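Local coordinates for protein benzoate transport porin BenP (Acinetobacter baumannii AB307-0294, PDB 5DL8) that probably forms an OprD-family beta-barrel channel across the outer membrane that lets small solutes such as benzoate pass, at residues D261-I267 / Q285-S291; K315-Y321 / Y342-F348. All coordinates share one frame; numbering follows the deposited sequence.

How the contacts relate
Contacts 1 and 2 are neighbouring hairpin pairings in one wall of the porin barrel, with centres about 12 Å apart. Strands 278-288 and 319-328 lie side by side and join them: Gln-285 O probably accepts a hydrogen bond from Ser-320 N, and Ile-287 N probably gives one to Glu-318 O. Both are partly buried, with one face packed inside the protein and the other more exposed. Their chemistry differs with place. Contact 1 couples isoleucine contacts to backbone N-H groups held by Asp-263 and Ser-291, whereas contact 2 adds a lysine-aspartate salt bridge, a tyrosine-histidine hydrogen bond and a buried phenylalanine near the calcium-binding Val-388.

Contact 1. Residues D261-I267 / Q285-S291; sequences DIDAENI and QQIIGES
Ile-267 lays its CD1 methyl against CD1 of Ile-288 at 3.6 Å, a diagonal overlap, since the backbone partner of Ile-288 is Glu-265. On this partly exposed face, the extended chain of Glu-265 brings OE1 to 3.9 Å from CB of Ile-288, while its OE2 is hydrogen-bonded to Tyr-250. The buried face includes Ala-264, Asn-266, Gln-285 and Ile-287. There CD1 of Ile-287 rests against CG of Asn-266 at 3.7 Å, and the Asn-266 amide, turned 75° from that of Gln-285, makes only a weak ND2 to OE1 bond at 3.5 Å. Gln-285 NE2 is held instead by the carbonyls of Gly-312 and Phe-313. Strands 263-275 and 278-288 form this antiparallel hairpin of the barrel; Glu-265 with Ile-288 and Ile-267 with Gln-286 are its hydrogen-bonded pairs. Past the Glu-265/Ile-288 pair, side chains make bonds as well. With CG anti to the backbone N (chi1 179°), Asp-263 reaches over so that OD2 receives Glu-290 N at 3.0 Å, from above the carboxylate plane. Ser-291 OG in turn accepts Asp-263 N at 3.1 Å, and Ser-291 N returns to Asp-263 O. Three backbone N-H groups are thus gripped beside this last pair; Glu-290 OE1, 4.2 Å from Asp-263 OD2, would probably oppose this fastening slightly through like charge, which the long, weak pairing of Asp-263 with Lys-254 may soften.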
ATOM      1  N   ASP A 261     -16.518 -18.741  -3.024  1.00 45.07           N
ATOM      2  CA  ASP A 261     -15.439 -19.772  -2.871  1.00 46.97           C
ATOM      3  C   ASP A 261     -13.957 -19.101  -2.871  1.00 44.25           C
ATOM      4  O   ASP A 261     -13.097 -19.199  -3.827  1.00 53.33           O
ATOM      5  CB  ASP A 261     -15.625 -20.929  -3.921  1.00 47.66           C
ATOM      6  CG  ASP A 261     -16.982 -21.748  -3.703  1.00 48.74           C
ATOM      7  OD1 ASP A 261     -17.818 -21.426  -2.834  1.00 49.75           O
ATOM      8  OD2 ASP A 261     -17.189 -22.768  -4.365  1.00 50.41           O
ATOM      9  N   ILE A 262     -13.787 -18.254  -1.882  1.00 37.59           N
ATOM     10  CA  ILE A 262     -12.479 -17.802  -1.443  1.00 34.03           C
ATOM     11  C   ILE A 262     -12.048 -18.831  -0.351  1.00 32.62           C
ATOM     12  O   ILE A 262     -12.805 -19.138   0.561  1.00 31.13           O
ATOM     13  CB  ILE A 262     -12.566 -16.357  -1.046  1.00 33.62           C
ATOM     14  CG1 ILE A 262     -12.800 -15.443  -2.322  1.00 32.88           C
ATOM     15  CG2 ILE A 262     -11.361 -15.970  -0.269  1.00 34.31           C
ATOM     16  CD1 ILE A 262     -13.187 -13.953  -2.081  1.00 31.88           C
ATOM     17  N   ASP A 263     -10.918 -19.505  -0.591  1.00 30.66           N
ATOM     18  CA  ASP A 263     -10.319 -20.479   0.303  1.00 28.87           C
ATOM     19  C   ASP A 263      -8.764 -20.385   0.141  1.00 27.47           C
ATOM     20  O   ASP A 263      -8.137 -21.132  -0.664  1.00 26.85           O
ATOM     21  CB  ASP A 263     -10.745 -21.825  -0.120  1.00 30.00           C
ATOM     22  CG  ASP A 263     -10.137 -22.911   0.769  1.00 29.86           C
ATOM     23  OD1 ASP A 263     -10.185 -22.739   1.989  1.00 29.05           O
ATOM     24  OD2 ASP A 263      -9.658 -23.910   0.233  1.00 30.18           O
ATOM     25  N   ALA A 264      -8.139 -19.489   0.870  1.00 26.17           N
ATOM     26  CA  ALA A 264      -6.687 -19.370   0.767  1.00 27.28           C
ATOM     27  C   ALA A 264      -5.946 -18.972   2.019  1.00 25.58           C
ATOM     28  O   ALA A 264      -6.370 -18.073   2.772  1.00 25.79           O
ATOM     29  CB  ALA A 264      -6.329 -18.352  -0.359  1.00 27.56           C
ATOM     30  N   GLU A 265      -4.787 -19.576   2.161  1.00 25.63           N
ATOM     31  CA  GLU A 265      -3.799 -19.158   3.223  1.00 26.54           C
ATOM     32  C   GLU A 265      -2.544 -18.622   2.507  1.00 25.28           C
ATOM     33  O   GLU A 265      -2.139 -19.187   1.429  1.00 25.46           O
ATOM     34  CB  GLU A 265      -3.330 -20.313   4.088  1.00 25.68           C
ATOM     35  CG  GLU A 265      -4.422 -20.899   4.910  1.00 29.11           C
ATOM     36  CD  GLU A 265      -3.895 -22.108   5.722  1.00 29.51           C
ATOM     37  OE1 GLU A 265      -3.637 -23.168   5.071  1.00 31.26           O
ATOM     38  OE2 GLU A 265      -3.636 -21.944   6.962  1.00 30.18           O
ATOM     39  N   ASN A 266      -1.906 -17.643   3.114  1.00 24.02           N
ATOM     40  CA  ASN A 266      -0.581 -17.112   2.604  1.00 24.36           C
ATOM     41  C   ASN A 266       0.407 -17.078   3.748  1.00 24.35           C
ATOM     42  O   ASN A 266       0.238 -16.388   4.766  1.00 23.82           O
ATOM     43  CB  ASN A 266      -0.766 -15.797   1.863  1.00 24.64           C
ATOM     44  CG  ASN A 266       0.551 -15.058   1.549  1.00 24.65           C
ATOM     45  OD1 ASN A 266       1.591 -15.375   2.034  1.00 27.73           O
ATOM     46  ND2 ASN A 266       0.452 -14.001   0.796  1.00 24.25           N
ATOM     47  N   ILE A 267       1.384 -17.949   3.652  1.00 24.47           N
ATOM     48  CA  ILE A 267       2.352 -18.049   4.696  1.00 26.34           C
ATOM     49  C   ILE A 267       3.666 -17.504   4.145  1.00 25.79           C
ATOM     50  O   ILE A 267       4.101 -17.961   3.104  1.00 25.07           O
ATOM     51  CB  ILE A 267       2.523 -19.554   5.157  1.00 27.77           C
ATOM     52  CG1 ILE A 267       1.135 -20.076   5.509  1.00 29.35           C
ATOM     53  CG2 ILE A 267       3.377 -19.632   6.362  1.00 28.45           C
ATOM     54  CD1 ILE A 267       1.039 -21.479   6.125  1.00 31.85           C
ATOM     55  N   GLN A 285       7.417 -17.487   0.295  1.00 25.28           N
ATOM     56  CA  GLN A 285       5.997 -17.368   0.418  1.00 26.39           C
ATOM     57  C   GLN A 285       5.257 -18.503  -0.317  1.00 25.93           C
ATOM     58  O   GLN A 285       5.590 -18.959  -1.434  1.00 26.60           O
ATOM     59  CB  GLN A 285       5.496 -16.003  -0.132  1.00 27.10           C
ATOM     60  CG  GLN A 285       4.011 -15.871  -0.476  1.00 27.43           C
ATOM     61  CD  GLN A 285       3.673 -14.411  -0.918  1.00 26.66           C
ATOM     62  OE1 GLN A 285       3.743 -13.491  -0.134  1.00 24.40           O
ATOM     63  NE2 GLN A 285       3.362 -14.224  -2.209  1.00 28.16           N
ATOM     64  N   GLN A 286       4.176 -18.905   0.299  1.00 25.08           N
ATOM     65  CA  GLN A 286       3.375 -19.972  -0.232  1.00 25.36           C
ATOM     66  C   GLN A 286       1.889 -19.704  -0.109  1.00 24.02           C
ATOM     67  O   GLN A 286       1.452 -19.378   0.983  1.00 23.55           O
ATOM     68  CB  GLN A 286       3.693 -21.284   0.520  1.00 25.17           C
ATOM     69  CG  GLN A 286       3.333 -22.453  -0.305  1.00 27.15           C
ATOM     70  CD  GLN A 286       3.720 -23.827   0.252  1.00 29.83           C
ATOM     71  OE1 GLN A 286       4.849 -24.058   0.624  1.00 30.71           O
ATOM     72  NE2 GLN A 286       2.757 -24.795   0.156  1.00 30.65           N
ATOM     73  N   ILE A 287       1.119 -20.018  -1.148  1.00 22.70           N
ATOM     74  CA  ILE A 287      -0.287 -19.826  -1.105  1.00 23.04           C
ATOM     75  C   ILE A 287      -0.881 -21.237  -1.054  1.00 23.84           C
ATOM     76  O   ILE A 287      -0.506 -22.176  -1.881  1.00 24.42           O
ATOM     77  CB  ILE A 287      -0.847 -19.143  -2.380  1.00 24.37           C
ATOM     78  CG1 ILE A 287       0.005 -17.942  -2.738  1.00 23.61           C
ATOM     79  CG2 ILE A 287      -2.374 -18.913  -2.231  1.00 24.47           C
ATOM     80  CD1 ILE A 287      -0.073 -16.859  -1.672  1.00 24.20           C
ATOM     81  N   ILE A 288      -1.855 -21.412  -0.159  1.00 24.11           N
ATOM     82  CA  ILE A 288      -2.430 -22.785   0.153  1.00 24.59           C
ATOM     83  C   ILE A 288      -3.939 -22.777   0.152  1.00 23.77           C
ATOM     84  O   ILE A 288      -4.548 -21.816   0.641  1.00 23.39           O
ATOM     85  CB  ILE A 288      -1.942 -23.376   1.514  1.00 25.64           C
ATOM     86  CG1 ILE A 288      -0.424 -23.144   1.711  1.00 26.24           C
ATOM     87  CG2 ILE A 288      -2.209 -24.934   1.582  1.00 26.76           C
ATOM     88  CD1 ILE A 288       0.073 -23.241   3.116  1.00 26.35           C
ATOM     89  N   GLY A 289      -4.537 -23.805  -0.436  1.00 23.29           N
ATOM     90  CA  GLY A 289      -5.969 -23.860  -0.516  1.00 24.42           C
ATOM     91  C   GLY A 289      -6.443 -23.991  -1.937  1.00 25.81           C
ATOM     92  O   GLY A 289      -5.644 -24.189  -2.870  1.00 26.06           O
ATOM     93  N   GLU A 290      -7.744 -23.968  -2.070  1.00 26.80           N
ATOM     94  CA  GLU A 290      -8.372 -24.157  -3.303  1.00 29.27           C
ATOM     95  C   GLU A 290      -8.592 -22.850  -4.130  1.00 29.26           C
ATOM     96  O   GLU A 290      -9.231 -22.942  -5.187  1.00 30.74           O
ATOM     97  CB  GLU A 290      -9.716 -24.918  -3.076  1.00 30.23           C
ATOM     98  CG  GLU A 290      -9.444 -26.329  -2.653  1.00 31.53           C
ATOM     99  CD  GLU A 290     -10.759 -27.169  -2.379  1.00 33.22           C
ATOM    100  OE1 GLU A 290     -11.829 -26.561  -2.131  1.00 31.34           O
ATOM    101  OE2 GLU A 290     -10.640 -28.420  -2.473  1.00 33.57           O
ATOM    102  N   SER A 291      -8.112 -21.689  -3.676  1.00 27.55           N
ATOM    103  CA  SER A 291      -8.215 -20.487  -4.488  1.00 27.37           C
ATOM    104  C   SER A 291      -6.879 -19.724  -4.441  1.00 27.48           C
ATOM    105  O   SER A 291      -6.000 -19.973  -3.594  1.00 24.70           O
ATOM    106  CB  SER A 291      -9.386 -19.607  -4.085  1.00 28.32           C
ATOM    107  OG  SER A 291      -9.055 -18.768  -2.964  1.00 28.19           O
TER

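Contact 2. Residues K315-Y321 / Y342-F348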
ATOM      1  N   LYS A 315      -0.978 -16.418  -6.694  1.00 26.37           N
ATOM      2  CA  LYS A 315      -1.810 -17.324  -7.419  1.00 28.36           C
ATOM      3  C   LYS A 315      -1.912 -18.698  -6.683  1.00 27.55           C
ATOM      4  O   LYS A 315      -1.076 -19.056  -5.849  1.00 24.60           O
ATOM      5  CB  LYS A 315      -1.314 -17.571  -8.887  1.00 29.68           C
ATOM      6  CG  LYS A 315      -1.191 -16.332  -9.758  1.00 29.96           C
ATOM      7  CD  LYS A 315      -0.290 -16.502 -11.003  1.00 30.66           C
ATOM      8  CE  LYS A 315      -0.078 -15.205 -11.683  1.00 30.75           C
ATOM      9  NZ  LYS A 315       0.738 -14.232 -10.905  1.00 31.79           N
ATOM     10  N   GLU A 316      -2.980 -19.403  -7.026  1.00 27.41           N
ATOM     11  CA  GLU A 316      -3.337 -20.640  -6.306  1.00 29.04           C
ATOM     12  C   GLU A 316      -2.206 -21.650  -6.317  1.00 29.12           C
ATOM     13  O   GLU A 316      -1.723 -22.041  -7.371  1.00 29.64           O
ATOM     14  CB  GLU A 316      -4.572 -21.300  -6.961  1.00 30.84           C
ATOM     15  CG  GLU A 316      -4.954 -22.668  -6.434  1.00 32.23           C
ATOM     16  CD  GLU A 316      -6.244 -23.209  -7.097  1.00 35.99           C
ATOM     17  OE1 GLU A 316      -6.928 -22.415  -7.758  1.00 35.97           O
ATOM     18  OE2 GLU A 316      -6.596 -24.404  -6.938  1.00 37.35           O
ATOM     19  N   ASP A 317      -1.837 -22.123  -5.148  1.00 29.07           N
ATOM     20  CA  ASP A 317      -0.729 -23.039  -4.993  1.00 30.26           C
ATOM     21  C   ASP A 317       0.678 -22.482  -5.184  1.00 30.28           C
ATOM     22  O   ASP A 317       1.648 -23.245  -5.093  1.00 32.24           O
ATOM     23  CB  ASP A 317      -0.912 -24.276  -5.857  1.00 32.48           C
ATOM     24  CG  ASP A 317      -2.072 -25.153  -5.411  1.00 34.42           C
ATOM     25  OD1 ASP A 317      -2.507 -25.159  -4.249  1.00 40.09           O
ATOM     26  OD2 ASP A 317      -2.461 -25.987  -6.182  1.00 38.79           O
ATOM     27  N   GLU A 318       0.803 -21.175  -5.427  1.00 28.61           N
ATOM     28  CA  GLU A 318       2.051 -20.614  -5.878  1.00 27.18           C
ATOM     29  C   GLU A 318       3.048 -20.543  -4.696  1.00 25.45           C
ATOM     30  O   GLU A 318       2.763 -20.017  -3.639  1.00 23.47           O
ATOM     31  CB  GLU A 318       1.875 -19.229  -6.541  1.00 26.68           C
ATOM     32  CG  GLU A 318       3.232 -18.594  -6.971  1.00 26.81           C
ATOM     33  CD  GLU A 318       3.079 -17.418  -7.914  1.00 27.13           C
ATOM     34  OE1 GLU A 318       2.011 -16.825  -8.011  1.00 25.16           O
ATOM     35  OE2 GLU A 318       4.099 -17.121  -8.639  1.00 30.39           O
ATOM     36  N   LYS A 319       4.199 -21.147  -4.914  1.00 25.48           N
ATOM     37  CA  LYS A 319       5.397 -20.963  -4.082  1.00 26.18           C
ATOM     38  C   LYS A 319       6.351 -19.945  -4.796  1.00 25.75           C
ATOM     39  O   LYS A 319       6.687 -20.025  -6.008  1.00 24.74           O
ATOM     40  CB  LYS A 319       6.131 -22.271  -3.954  1.00 27.08           C
ATOM     41  CG  LYS A 319       5.288 -23.435  -3.447  1.00 27.87           C
ATOM     42  CD  LYS A 319       6.242 -24.671  -3.344  1.00 30.38           C
ATOM     43  CE  LYS A 319       5.751 -25.930  -2.584  1.00 31.10           C
ATOM     44  NZ  LYS A 319       4.667 -26.476  -3.458  1.00 31.90           N
ATOM     45  N   SER A 320       6.848 -19.027  -3.993  1.00 25.66           N
ATOM     46  CA  SER A 320       7.857 -18.004  -4.452  1.00 24.71           C
ATOM     47  C   SER A 320       9.114 -17.789  -3.540  1.00 26.21           C
ATOM     48  O   SER A 320       9.036 -17.826  -2.275  1.00 25.83           O
ATOM     49  CB  SER A 320       7.120 -16.720  -4.718  1.00 22.97           C
ATOM     50  OG  SER A 320       6.387 -16.328  -3.567  1.00 21.13           O
ATOM     51  N   TYR A 321      10.244 -17.502  -4.202  1.00 28.14           N
ATOM     52  CA  TYR A 321      11.576 -17.336  -3.611  1.00 29.79           C
ATOM     53  C   TYR A 321      12.042 -15.951  -3.943  1.00 30.16           C
ATOM     54  O   TYR A 321      12.043 -15.567  -5.143  1.00 28.68           O
ATOM     55  CB  TYR A 321      12.585 -18.393  -4.128  1.00 32.52           C
ATOM     56  CG  TYR A 321      12.058 -19.814  -3.992  1.00 34.04           C
ATOM     57  CD1 TYR A 321      11.230 -20.280  -4.952  1.00 36.82           C
ATOM     58  CD2 TYR A 321      12.322 -20.628  -2.929  1.00 36.10           C
ATOM     59  CE1 TYR A 321      10.635 -21.488  -4.894  1.00 38.35           C
ATOM     60  CE2 TYR A 321      11.741 -21.929  -2.867  1.00 38.12           C
ATOM     61  CZ  TYR A 321      10.906 -22.327  -3.908  1.00 39.67           C
ATOM     62  OH  TYR A 321      10.178 -23.497  -4.076  1.00 44.58           O
ATOM     63  N   TYR A 342      14.541  -9.702  -6.880  1.00 31.47           N
ATOM     64  CA  TYR A 342      14.270 -10.748  -7.860  1.00 34.37           C
ATOM     65  C   TYR A 342      13.357 -11.827  -7.181  1.00 32.17           C
ATOM     66  O   TYR A 342      13.681 -12.220  -6.103  1.00 32.42           O
ATOM     67  CB  TYR A 342      15.556 -11.454  -8.302  1.00 37.98           C
ATOM     68  CG  TYR A 342      15.419 -12.400  -9.526  1.00 45.35           C
ATOM     69  CD1 TYR A 342      15.539 -11.848 -10.824  1.00 50.46           C
ATOM     70  CD2 TYR A 342      15.236 -13.833  -9.426  1.00 48.47           C
ATOM     71  CE1 TYR A 342      15.451 -12.627 -11.976  1.00 53.90           C
ATOM     72  CE2 TYR A 342      15.182 -14.650 -10.613  1.00 50.97           C
ATOM     73  CZ  TYR A 342      15.283 -14.015 -11.883  1.00 54.81           C
ATOM     74  OH  TYR A 342      15.259 -14.610 -13.169  1.00 61.32           O
ATOM     75  N   VAL A 343      12.262 -12.233  -7.803  1.00 30.18           N
ATOM     76  CA  VAL A 343      11.359 -13.257  -7.345  1.00 30.41           C
ATOM     77  C   VAL A 343      11.120 -14.270  -8.442  1.00 32.11           C
ATOM     78  O   VAL A 343      10.885 -13.909  -9.589  1.00 35.25           O
ATOM     79  CB  VAL A 343      10.014 -12.641  -6.935  1.00 29.54           C
ATOM     80  CG1 VAL A 343       9.054 -13.591  -6.222  1.00 29.75           C
ATOM     81  CG2 VAL A 343      10.248 -11.535  -5.982  1.00 30.02           C
ATOM     82  N   TYR A 344      11.152 -15.560  -8.078  1.00 33.30           N
ATOM     83  CA  TYR A 344      10.722 -16.646  -8.909  1.00 32.70           C
ATOM     84  C   TYR A 344       9.552 -17.339  -8.201  1.00 31.52           C
ATOM     85  O   TYR A 344       9.596 -17.537  -6.997  1.00 30.32           O
ATOM     86  CB  TYR A 344      11.883 -17.605  -9.120  1.00 35.30           C
ATOM     87  CG  TYR A 344      11.556 -18.920  -9.807  1.00 36.44           C
ATOM     88  CD1 TYR A 344      11.561 -18.998 -11.173  1.00 38.33           C
ATOM     89  CD2 TYR A 344      11.306 -20.091  -9.088  1.00 38.03           C
ATOM     90  CE1 TYR A 344      11.287 -20.190 -11.842  1.00 39.73           C
ATOM     91  CE2 TYR A 344      11.064 -21.315  -9.757  1.00 39.74           C
ATOM     92  CZ  TYR A 344      11.020 -21.322 -11.143  1.00 40.37           C
ATOM     93  OH  TYR A 344      10.797 -22.445 -11.891  1.00 44.80           O
ATOM     94  N   GLY A 345       8.507 -17.662  -8.968  1.00 30.22           N
ATOM     95  CA  GLY A 345       7.315 -18.327  -8.499  1.00 30.37           C
ATOM     96  C   GLY A 345       7.005 -19.529  -9.432  1.00 31.61           C
ATOM     97  O   GLY A 345       7.235 -19.467 -10.682  1.00 32.85           O
ATOM     98  N   HIS A 346       6.543 -20.638  -8.837  1.00 30.64           N
ATOM     99  CA  HIS A 346       6.203 -21.881  -9.582  1.00 32.49           C
ATOM    100  C   HIS A 346       5.141 -22.649  -8.849  1.00 31.21           C
ATOM    101  O   HIS A 346       4.636 -22.136  -7.808  1.00 29.60           O
ATOM    102  CB  HIS A 346       7.469 -22.749  -9.812  1.00 34.59           C
ATOM    103  CG  HIS A 346       7.988 -23.394  -8.565  1.00 36.65           C
ATOM    104  ND1 HIS A 346       8.386 -24.701  -8.515  1.00 38.80           N
ATOM    105  CD2 HIS A 346       8.156 -22.914  -7.319  1.00 35.86           C
ATOM    106  CE1 HIS A 346       8.801 -24.987  -7.303  1.00 37.93           C
ATOM    107  NE2 HIS A 346       8.649 -23.925  -6.556  1.00 36.65           N
ATOM    108  N   ASP A 347       4.841 -23.850  -9.338  1.00 31.85           N
ATOM    109  CA  ASP A 347       3.803 -24.730  -8.760  1.00 34.91           C
ATOM    110  C   ASP A 347       2.327 -24.214  -8.797  1.00 33.07           C
ATOM    111  O   ASP A 347       1.434 -24.810  -8.170  1.00 30.01           O
ATOM    112  CB  ASP A 347       4.148 -25.222  -7.302  1.00 37.61           C
ATOM    113  CG  ASP A 347       5.097 -26.413  -7.285  1.00 42.51           C
ATOM    114  OD1 ASP A 347       5.562 -26.865  -8.365  1.00 48.75           O
ATOM    115  OD2 ASP A 347       5.419 -26.861  -6.174  1.00 44.17           O
ATOM    116  N   PHE A 348       2.119 -23.154  -9.567  1.00 32.39           N
ATOM    117  CA  PHE A 348       0.788 -22.729  -9.950  1.00 33.89           C
ATOM    118  C   PHE A 348       0.515 -23.201 -11.412  1.00 35.43           C
ATOM    119  O   PHE A 348       1.427 -23.490 -12.186  1.00 34.21           O
ATOM    120  CB  PHE A 348       0.544 -21.215  -9.783  1.00 31.64           C
ATOM    121  CG  PHE A 348       1.426 -20.333 -10.646  1.00 32.01           C
ATOM    122  CD1 PHE A 348       2.787 -20.143 -10.323  1.00 31.52           C
ATOM    123  CD2 PHE A 348       0.900 -19.694 -11.785  1.00 32.81           C
ATOM    124  CE1 PHE A 348       3.605 -19.307 -11.134  1.00 32.29           C
ATOM    125  CE2 PHE A 348       1.701 -18.884 -12.593  1.00 34.14           C
ATOM    126  CZ  PHE A 348       3.084 -18.690 -12.250  1.00 32.44           C
TER
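Phe-348 packs against Lys-315 and Glu-318, which both approach the same side of its ring, in the tight, buried end of the contact. Its chi1 of 63° sets the ring alongside the extended Glu-318 chain, with Glu-318 OE1 over that face near the rim and Glu-318 OE2 3.4 Å from Phe-348 CE1. Lys-315 CD meets Phe-348 CE2 obliquely at 3.5 Å, and Lys-315 NZ runs on to a salt bridge with Glu-358. Glu-318 OE1 offers its anti lone pair to Lys-315 N at 3.3 Å, helping to hold the carboxylate across the type II turn 315-318. Gly-345 leaves room for Glu-318 OE2 to lie 3.4 Å from its CA. The nearby Glu-358 carboxylate may raise the pKa of Glu-318, though the Lys-315 ammonium and backbone N-H would probably offset this. Past the turn, strands 319-328 and 336-349 pair as an antiparallel beta hairpin in the porin barrel wall, Lys-319 with His-346 and Tyr-321 with Tyr-344 being the hydrogen-bonded pairs. Those four residues form the more open face. Here Tyr-321 OH and His-346 NE2 share a hydrogen bond of 2.9 Å, either able to donate, while the two rings meet obliquely with planes 43° apart. Lys-319, bent at its last torsion (chi4 69°), brings NZ to the anti lone pair of Asp-347 OD2 at 2.8 Å. Tyr-344 lies side by side with Tyr-321, more loosely, CD2 being 4.1 Å from Tyr-321 CD1.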